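Local coordinates for sister chromatid cohesion protein (Chaetomium thermophilum, PDB 5T8V) that probably helps load cohesin onto chromatin, and is represented here by the C-terminal HEAT-repeat domain of the whole protein, at residues L94-S99 against L120-A125; H1231-V1236 against V1246-K1251. One frame throughout, in Å; residues are numbered along the deposited sequence.

Contacts 1 and 2 belong to distant parts of one long, predominantly helical chain of HEAT repeats. Their centres lie 96 Å apart and their nearest atoms about 85 Å apart, on opposite sides of the centre of the chain, so neither touches the other. Contact 1 closes before contact 2 opens: the first brings the last part of helix 81-96 and T97 against the start of helix 120-136, the second pairs helices 1231-1240 and 1243-1254 in the Sister chromatid cohesion C-terminus region. Contact 1 is partly buried, 69 Å from the chain centre, and rests on van der Waals contacts of a threonine methyl and two amides; contact 2 is buried, 38 Å from it, and apolar.

Contact 1: residues L94-S99 against L120-A125; sequences LRQTES and LPNLEA
T97 turns CG2 opposite its own carbonyl carbon, with OG1 held between the backbone N and that carbon (chi1 61°), and the methyl thereby meets N122. CG2 of T97 lies 3.9 Å from the backbone O of N122 and 4.1 Å from CB of the same residue, a van der Waals contact between a methyl and the first turn of helix 120-136. It also comes within 4.1 Å of the backbone N of L123, and the CA atoms of T97 and L123 are 6.4 Å apart. Q96 has CG anti to its backbone N (chi1 177°) and then bends at chi2, which carries its amide to that of N122. The two amide planes are turned 70° apart, and NE2 of Q96 stands 3.7 Å from ND2 of N122. These nearest atoms are both nitrogens, and OE1 of Q96 stays 5.4 Å from ND2 of N122 and OD1 of N122 5.3 Å from NE2 of Q96, so the amides, as modelled, touch without sharing a hydrogen bond. In this mostly helical HEAT-repeat protein, the contact sets the last part of helix 81-96 and T97 against the first turn of helix 120-136. L47, from a loop, touches both Q96 and N122. T97 also touches A126 of helix 120-136, while L123, whose CB points away from 94-99, reaches I166 of helix 149-172 and L196 of helix 190-213.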
ATOM      1  N   LEU A  94       6.727 -45.190 -53.453  1.00 31.11           N
ATOM      2  CA  LEU A  94       6.289 -45.244 -52.064  1.00 32.28           C
ATOM      3  C   LEU A  94       6.385 -46.656 -51.498  1.00 34.94           C
ATOM      4  O   LEU A  94       6.787 -46.837 -50.342  1.00 35.87           O
ATOM      5  CB  LEU A  94       4.861 -44.714 -51.951  1.00 32.44           C
ATOM      6  CG  LEU A  94       4.765 -43.192 -52.063  1.00 31.77           C
ATOM      7  CD1 LEU A  94       3.358 -42.746 -52.436  1.00 32.61           C
ATOM      8  CD2 LEU A  94       5.202 -42.563 -50.755  1.00 30.76           C
ATOM      9  N   ARG A  95       6.019 -47.666 -52.290  1.00 33.63           N
ATOM     10  CA  ARG A  95       6.178 -49.046 -51.845  1.00 35.62           C
ATOM     11  C   ARG A  95       7.645 -49.395 -51.637  1.00 35.11           C
ATOM     12  O   ARG A  95       7.966 -50.270 -50.827  1.00 35.46           O
ATOM     13  CB  ARG A  95       5.541 -50.004 -52.854  1.00 38.74           C
ATOM     14  CG  ARG A  95       4.018 -50.057 -52.793  1.00 40.62           C
ATOM     15  CD  ARG A  95       3.446 -51.148 -53.692  1.00 44.04           C
ATOM     16  NE  ARG A  95       3.526 -50.803 -55.111  1.00 46.05           N
ATOM     17  CZ  ARG A  95       4.543 -51.108 -55.916  1.00 48.14           C
ATOM     18  NH1 ARG A  95       5.596 -51.776 -55.460  1.00 48.80           N
ATOM     19  NH2 ARG A  95       4.506 -50.740 -57.191  1.00 48.85           N
ATOM     20  N   GLN A  96       8.549 -48.728 -52.356  1.00 38.00           N
ATOM     21  CA  GLN A  96       9.972 -49.002 -52.184  1.00 39.52           C
ATOM     22  C   GLN A  96      10.408 -48.763 -50.743  1.00 39.15           C
ATOM     23  O   GLN A  96      11.113 -49.588 -50.152  1.00 40.26           O
ATOM     24  CB  GLN A  96      10.790 -48.136 -53.145  1.00 40.47           C
ATOM     25  CG  GLN A  96      12.300 -48.281 -52.995  1.00 41.96           C
ATOM     26  CD  GLN A  96      12.786 -49.689 -53.278  1.00 44.27           C
ATOM     27  OE1 GLN A  96      12.084 -50.490 -53.897  1.00 45.26           O
ATOM     28  NE2 GLN A  96      13.995 -49.998 -52.824  1.00 45.00           N
ATOM     29  N   THR A  97       9.990 -47.639 -50.158  1.00 40.00           N
ATOM     30  CA  THR A  97      10.463 -47.216 -48.845  1.00 40.73           C
ATOM     31  C   THR A  97       9.411 -47.392 -47.754  1.00 42.62           C
ATOM     32  O   THR A  97       9.527 -46.783 -46.686  1.00 42.58           O
ATOM     33  CB  THR A  97      10.915 -45.754 -48.896  1.00 38.09           C
ATOM     34  OG1 THR A  97       9.811 -44.924 -49.276  1.00 36.48           O
ATOM     35  CG2 THR A  97      12.047 -45.572 -49.897  1.00 38.16           C
ATOM     36  N   GLU A  98       8.390 -48.218 -47.989  1.00 51.64           N
ATOM     37  CA  GLU A  98       7.324 -48.366 -47.002  1.00 53.40           C
ATOM     38  C   GLU A  98       7.843 -49.009 -45.721  1.00 56.58           C
ATOM     39  O   GLU A  98       7.568 -48.523 -44.618  1.00 57.25           O
ATOM     40  CB  GLU A  98       6.171 -49.182 -47.592  1.00 54.60           C
ATOM     41  CG  GLU A  98       6.539 -50.605 -47.991  1.00 56.85           C
ATOM     42  CD  GLU A  98       5.419 -51.308 -48.730  1.00 58.10           C
ATOM     43  OE1 GLU A  98       5.405 -52.557 -48.738  1.00 59.84           O
ATOM     44  OE2 GLU A  98       4.551 -50.611 -49.297  1.00 57.20           O
ATOM     45  N   SER A  99       8.598 -50.100 -45.844  1.00 46.20           N
ATOM     46  CA  SER A  99       9.160 -50.786 -44.689  1.00 48.51           C
ATOM     47  C   SER A  99      10.552 -50.287 -44.326  1.00 48.17           C
ATOM     48  O   SER A  99      11.055 -50.630 -43.251  1.00 49.64           O
ATOM     49  CB  SER A  99       9.219 -52.296 -44.949  1.00 51.42           C
ATOM     50  OG  SER A  99       7.927 -52.825 -45.195  1.00 52.40           O
ATOM     51  N   LEU A 120      18.995 -41.695 -49.664  1.00 27.71           N
ATOM     52  CA  LEU A 120      18.357 -40.427 -50.007  1.00 26.10           C
ATOM     53  C   LEU A 120      17.722 -40.418 -51.391  1.00 26.06           C
ATOM     54  O   LEU A 120      16.654 -39.802 -51.538  1.00 26.41           O
ATOM     55  CB  LEU A 120      19.374 -39.285 -49.877  1.00 25.59           C
ATOM     56  CG  LEU A 120      19.966 -39.036 -48.487  1.00 25.52           C
ATOM     57  CD1 LEU A 120      20.766 -37.743 -48.501  1.00 26.67           C
ATOM     58  CD2 LEU A 120      18.897 -38.987 -47.400  1.00 23.96           C
ATOM     59  N   PRO A 121      18.299 -41.029 -52.428  1.00 21.44           N
ATOM     60  CA  PRO A 121      17.617 -41.039 -53.731  1.00 21.51           C
ATOM     61  C   PRO A 121      16.221 -41.642 -53.664  1.00 20.96           C
ATOM     62  O   PRO A 121      15.238 -40.996 -54.051  1.00 20.22           O
ATOM     63  CB  PRO A 121      18.559 -41.874 -54.605  1.00 23.09           C
ATOM     64  CG  PRO A 121      19.902 -41.652 -54.007  1.00 23.69           C
ATOM     65  CD  PRO A 121      19.669 -41.561 -52.525  1.00 22.81           C
ATOM     66  N   ASN A 122      16.115 -42.876 -53.165  1.00 26.14           N
ATOM     67  CA  ASN A 122      14.811 -43.526 -53.070  1.00 26.17           C
ATOM     68  C   ASN A 122      13.909 -42.822 -52.061  1.00 25.37           C
ATOM     69  O   ASN A 122      12.712 -42.638 -52.314  1.00 24.71           O
ATOM     70  CB  ASN A 122      14.984 -44.996 -52.694  1.00 27.84           C
ATOM     71  CG  ASN A 122      15.610 -45.812 -53.805  1.00 29.89           C
ATOM     72  OD1 ASN A 122      15.635 -45.393 -54.962  1.00 30.14           O
ATOM     73  ND2 ASN A 122      16.114 -46.992 -53.460  1.00 31.70           N
ATOM     74  N   LEU A 123      14.459 -42.430 -50.912  1.00 29.65           N
ATOM     75  CA  LEU A 123      13.658 -41.760 -49.892  1.00 28.09           C
ATOM     76  C   LEU A 123      13.036 -40.480 -50.437  1.00 27.02           C
ATOM     77  O   LEU A 123      11.815 -40.291 -50.381  1.00 27.77           O
ATOM     78  CB  LEU A 123      14.523 -41.465 -48.665  1.00 27.72           C
ATOM     79  CG  LEU A 123      13.883 -40.600 -47.578  1.00 26.99           C
ATOM     80  CD1 LEU A 123      12.577 -41.209 -47.093  1.00 27.23           C
ATOM     81  CD2 LEU A 123      14.850 -40.409 -46.421  1.00 26.89           C
ATOM     82  N   GLU A 124      13.869 -39.581 -50.966  1.00 25.20           N
ATOM     83  CA  GLU A 124      13.367 -38.338 -51.544  1.00 25.61           C
ATOM     84  C   GLU A 124      12.388 -38.618 -52.674  1.00 25.80           C
ATOM     85  O   GLU A 124      11.322 -37.992 -52.761  1.00 27.22           O
ATOM     86  CB  GLU A 124      14.535 -37.488 -52.045  1.00 26.63           C
ATOM     87  CG  GLU A 124      15.297 -36.777 -50.939  1.00 27.84           C
ATOM     88  CD  GLU A 124      16.409 -35.896 -51.468  1.00 29.20           C
ATOM     89  OE1 GLU A 124      17.538 -36.401 -51.642  1.00 29.67           O
ATOM     90  OE2 GLU A 124      16.149 -34.700 -51.716  1.00 29.94           O
ATOM     91  N   ALA A 125      12.735 -39.558 -53.557  1.00 21.59           N
ATOM     92  CA  ALA A 125      11.827 -39.932 -54.634  1.00 20.63           C
ATOM     93  C   ALA A 125      10.454 -40.304 -54.087  1.00 20.37           C
ATOM     94  O   ALA A 125       9.425 -39.979 -54.692  1.00 21.52           O
ATOM     95  CB  ALA A 125      12.422 -41.087 -55.437  1.00 21.02           C
TER

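Contact 2: residues H1231-V1236 against V1246-K1251; sequences HLFMEV and VKFLEK
F1233 and M1234 face F1248 and L1249 across two helix segments that run roughly antiparallel, at 149°, with their axes 11.5 Å apart at closest approach. The F1248 ring turns its edge to a face of the F1233 ring in a tilted edge-to-face pair, centroids 4.6 Å apart and planes at 50°. CE1 of F1248 makes the approach, 3.6 Å from CE2 of F1233 and off-centre toward the rim of that ring. Beside it, CG of M1234 packs 3.7 Å from CE2 of F1248. SD of M1234 lies 3.6 Å from CD2 of L1249, and the bend at chi3 (66°) lays CE of M1234 against the same methyl. Helices 1231-1240 and 1243-1254, joined by a very short connection, form a helical hairpin in the Sister chromatid cohesion C-terminus region, and these four buried side chains meet between its two helices. The neighbouring helix 1200-1213 adds A1203 and I1207 to F1233, and I1204 to F1248, whose ring makes a second edge-to-face pair with Y1200. F1286, from a loop, touches both M1234 and L1249, and L1249 continues onto L1297 of helix 1291-1319.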
ATOM      1  N   HIS A1231      -8.627  -1.872  32.260  1.00 60.30           N
ATOM      2  CA  HIS A1231      -7.667  -2.362  31.276  1.00 62.45           C
ATOM      3  C   HIS A1231      -6.257  -1.876  31.586  1.00 64.63           C
ATOM      4  O   HIS A1231      -5.283  -2.574  31.283  1.00 66.81           O
ATOM      5  CB  HIS A1231      -8.093  -1.951  29.863  1.00 62.75           C
ATOM      6  CG  HIS A1231      -7.514  -0.652  29.399  1.00 63.76           C
ATOM      7  ND1 HIS A1231      -8.134   0.560  29.615  1.00 63.46           N
ATOM      8  CD2 HIS A1231      -6.385  -0.378  28.704  1.00 65.89           C
ATOM      9  CE1 HIS A1231      -7.406   1.526  29.083  1.00 64.86           C
ATOM     10  NE2 HIS A1231      -6.338   0.984  28.526  1.00 66.60           N
ATOM     11  N   LEU A1232      -6.122  -0.695  32.194  1.00 61.90           N
ATOM     12  CA  LEU A1232      -4.818  -0.283  32.705  1.00 62.35           C
ATOM     13  C   LEU A1232      -4.370  -1.211  33.824  1.00 62.74           C
ATOM     14  O   LEU A1232      -3.256  -1.747  33.796  1.00 63.73           O
ATOM     15  CB  LEU A1232      -4.867   1.164  33.206  1.00 60.91           C
ATOM     16  CG  LEU A1232      -5.123   2.306  32.216  1.00 60.70           C
ATOM     17  CD1 LEU A1232      -4.451   2.047  30.871  1.00 62.46           C
ATOM     18  CD2 LEU A1232      -6.619   2.567  32.053  1.00 59.53           C
ATOM     19  N   PHE A1233      -5.240  -1.421  34.815  1.00 60.23           N
ATOM     20  CA  PHE A1233      -4.926  -2.305  35.931  1.00 61.92           C
ATOM     21  C   PHE A1233      -4.336  -3.619  35.432  1.00 65.35           C
ATOM     22  O   PHE A1233      -3.174  -3.943  35.703  1.00 66.76           O
ATOM     23  CB  PHE A1233      -6.194  -2.552  36.757  1.00 61.08           C
ATOM     24  CG  PHE A1233      -5.936  -3.013  38.168  1.00 61.48           C
ATOM     25  CD1 PHE A1233      -4.719  -3.569  38.537  1.00 62.61           C
ATOM     26  CD2 PHE A1233      -6.924  -2.892  39.129  1.00 61.04           C
ATOM     27  CE1 PHE A1233      -4.497  -3.988  39.833  1.00 62.84           C
ATOM     28  CE2 PHE A1233      -6.706  -3.310  40.429  1.00 61.25           C
ATOM     29  CZ  PHE A1233      -5.492  -3.859  40.780  1.00 61.85           C
ATOM     30  N   MET A1234      -5.126  -4.383  34.675  1.00 85.93           N
ATOM     31  CA  MET A1234      -4.647  -5.670  34.186  1.00 88.78           C
ATOM     32  C   MET A1234      -3.400  -5.516  33.330  1.00 90.58           C
ATOM     33  O   MET A1234      -2.529  -6.394  33.344  1.00 92.84           O
ATOM     34  CB  MET A1234      -5.749  -6.375  33.401  1.00 90.81           C
ATOM     35  CG  MET A1234      -6.854  -6.931  34.286  1.00 91.37           C
ATOM     36  SD  MET A1234      -7.755  -8.294  33.530  1.00 94.67           S
ATOM     37  CE  MET A1234      -6.485  -9.550  33.450  1.00 96.31           C
ATOM     38  N   GLU A1235      -3.283  -4.412  32.586  1.00 77.34           N
ATOM     39  CA  GLU A1235      -2.071  -4.199  31.805  1.00 81.04           C
ATOM     40  C   GLU A1235      -0.848  -4.178  32.712  1.00 85.81           C
ATOM     41  O   GLU A1235       0.180  -4.789  32.398  1.00 88.03           O
ATOM     42  CB  GLU A1235      -2.171  -2.903  31.002  1.00 78.20           C
ATOM     43  CG  GLU A1235      -1.054  -2.734  29.983  1.00 80.02           C
ATOM     44  CD  GLU A1235      -1.351  -1.658  28.955  1.00 80.97           C
ATOM     45  OE1 GLU A1235      -1.083  -0.472  29.238  1.00 80.00           O
ATOM     46  OE2 GLU A1235      -1.860  -2.002  27.867  1.00 82.01           O
ATOM     47  N   VAL A1236      -0.951  -3.501  33.858  1.00 52.33           N
ATOM     48  CA  VAL A1236       0.144  -3.504  34.822  1.00 54.15           C
ATOM     49  C   VAL A1236       0.387  -4.913  35.341  1.00 52.75           C
ATOM     50  O   VAL A1236       1.532  -5.294  35.616  1.00 53.93           O
ATOM     51  CB  VAL A1236      -0.156  -2.516  35.966  1.00 58.97           C
ATOM     52  CG1 VAL A1236       0.930  -2.579  37.038  1.00 60.85           C
ATOM     53  CG2 VAL A1236      -0.277  -1.103  35.419  1.00 60.50           C
ATOM     54  N   VAL A1246      -4.281 -14.495  37.373  1.00 79.10           N
ATOM     55  CA  VAL A1246      -5.468 -15.345  37.477  1.00 80.74           C
ATOM     56  C   VAL A1246      -6.265 -14.982  38.722  1.00 75.64           C
ATOM     57  O   VAL A1246      -7.450 -14.633  38.649  1.00 75.03           O
ATOM     58  CB  VAL A1246      -5.069 -16.833  37.492  1.00 87.50           C
ATOM     59  CG1 VAL A1246      -6.268 -17.719  37.848  1.00 88.39           C
ATOM     60  CG2 VAL A1246      -4.500 -17.244  36.149  1.00 90.89           C
ATOM     61  N   LYS A1247      -5.621 -15.058  39.888  1.00102.09           N
ATOM     62  CA  LYS A1247      -6.336 -14.824  41.136  1.00102.27           C
ATOM     63  C   LYS A1247      -7.047 -13.479  41.119  1.00 96.96           C
ATOM     64  O   LYS A1247      -8.181 -13.362  41.600  1.00 97.70           O
ATOM     65  CB  LYS A1247      -5.376 -14.910  42.324  1.00104.99           C
ATOM     66  CG  LYS A1247      -6.065 -14.857  43.686  1.00106.48           C
ATOM     67  CD  LYS A1247      -7.056 -16.006  43.866  1.00106.61           C
ATOM     68  CE  LYS A1247      -7.689 -15.995  45.247  1.00105.90           C
ATOM     69  NZ  LYS A1247      -8.513 -14.775  45.475  1.00104.56           N
ATOM     70  N   PHE A1248      -6.404 -12.451  40.559  1.00 66.21           N
ATOM     71  CA  PHE A1248      -7.057 -11.151  40.455  1.00 61.85           C
ATOM     72  C   PHE A1248      -8.424 -11.299  39.801  1.00 57.40           C
ATOM     73  O   PHE A1248      -9.450 -10.905  40.368  1.00 55.38           O
ATOM     74  CB  PHE A1248      -6.181 -10.173  39.670  1.00 62.40           C
ATOM     75  CG  PHE A1248      -6.859  -8.869  39.366  1.00 60.33           C
ATOM     76  CD1 PHE A1248      -7.075  -7.937  40.366  1.00 58.43           C
ATOM     77  CD2 PHE A1248      -7.284  -8.577  38.080  1.00 59.53           C
ATOM     78  CE1 PHE A1248      -7.701  -6.736  40.090  1.00 56.11           C
ATOM     79  CE2 PHE A1248      -7.910  -7.378  37.797  1.00 57.08           C
ATOM     80  CZ  PHE A1248      -8.120  -6.457  38.804  1.00 55.36           C
ATOM     81  N   LEU A1249      -8.455 -11.891  38.605  1.00 51.80           N
ATOM     82  CA  LEU A1249      -9.727 -12.200  37.963  1.00 48.91           C
ATOM     83  C   LEU A1249     -10.653 -12.922  38.932  1.00 47.06           C
ATOM     84  O   LEU A1249     -11.798 -12.506  39.147  1.00 46.79           O
ATOM     85  CB  LEU A1249      -9.492 -13.046  36.709  1.00 49.36           C
ATOM     86  CG  LEU A1249      -8.692 -12.394  35.581  1.00 49.68           C
ATOM     87  CD1 LEU A1249      -8.471 -13.387  34.451  1.00 51.21           C
ATOM     88  CD2 LEU A1249      -9.394 -11.144  35.066  1.00 48.51           C
ATOM     89  N   GLU A1250     -10.165 -13.999  39.548  1.00 67.00           N
ATOM     90  CA  GLU A1250     -10.989 -14.721  40.508  1.00 65.32           C
ATOM     91  C   GLU A1250     -11.493 -13.786  41.597  1.00 63.59           C
ATOM     92  O   GLU A1250     -12.682 -13.806  41.941  1.00 64.39           O
ATOM     93  CB  GLU A1250     -10.199 -15.884  41.107  1.00 65.79           C
ATOM     94  CG  GLU A1250      -9.897 -16.985  40.105  1.00 67.01           C
ATOM     95  CD  GLU A1250      -9.207 -18.178  40.734  1.00 69.12           C
ATOM     96  OE1 GLU A1250      -8.631 -18.024  41.832  1.00 69.30           O
ATOM     97  OE2 GLU A1250      -9.243 -19.271  40.131  1.00 70.53           O
ATOM     98  N   LYS A1251     -10.614 -12.932  42.130  1.00 64.48           N
ATOM     99  CA  LYS A1251     -11.047 -11.992  43.158  1.00 64.60           C
ATOM    100  C   LYS A1251     -12.185 -11.117  42.647  1.00 63.08           C
ATOM    101  O   LYS A1251     -13.168 -10.887  43.362  1.00 62.95           O
ATOM    102  CB  LYS A1251      -9.868 -11.137  43.626  1.00 65.51           C
ATOM    103  CG  LYS A1251     -10.205 -10.145  44.743  1.00 67.34           C
ATOM    104  CD  LYS A1251     -10.974 -10.785  45.902  1.00 69.52           C
ATOM    105  CE  LYS A1251     -10.223 -11.956  46.533  1.00 72.40           C
ATOM    106  NZ  LYS A1251      -8.958 -11.533  47.202  1.00 73.81           N
TER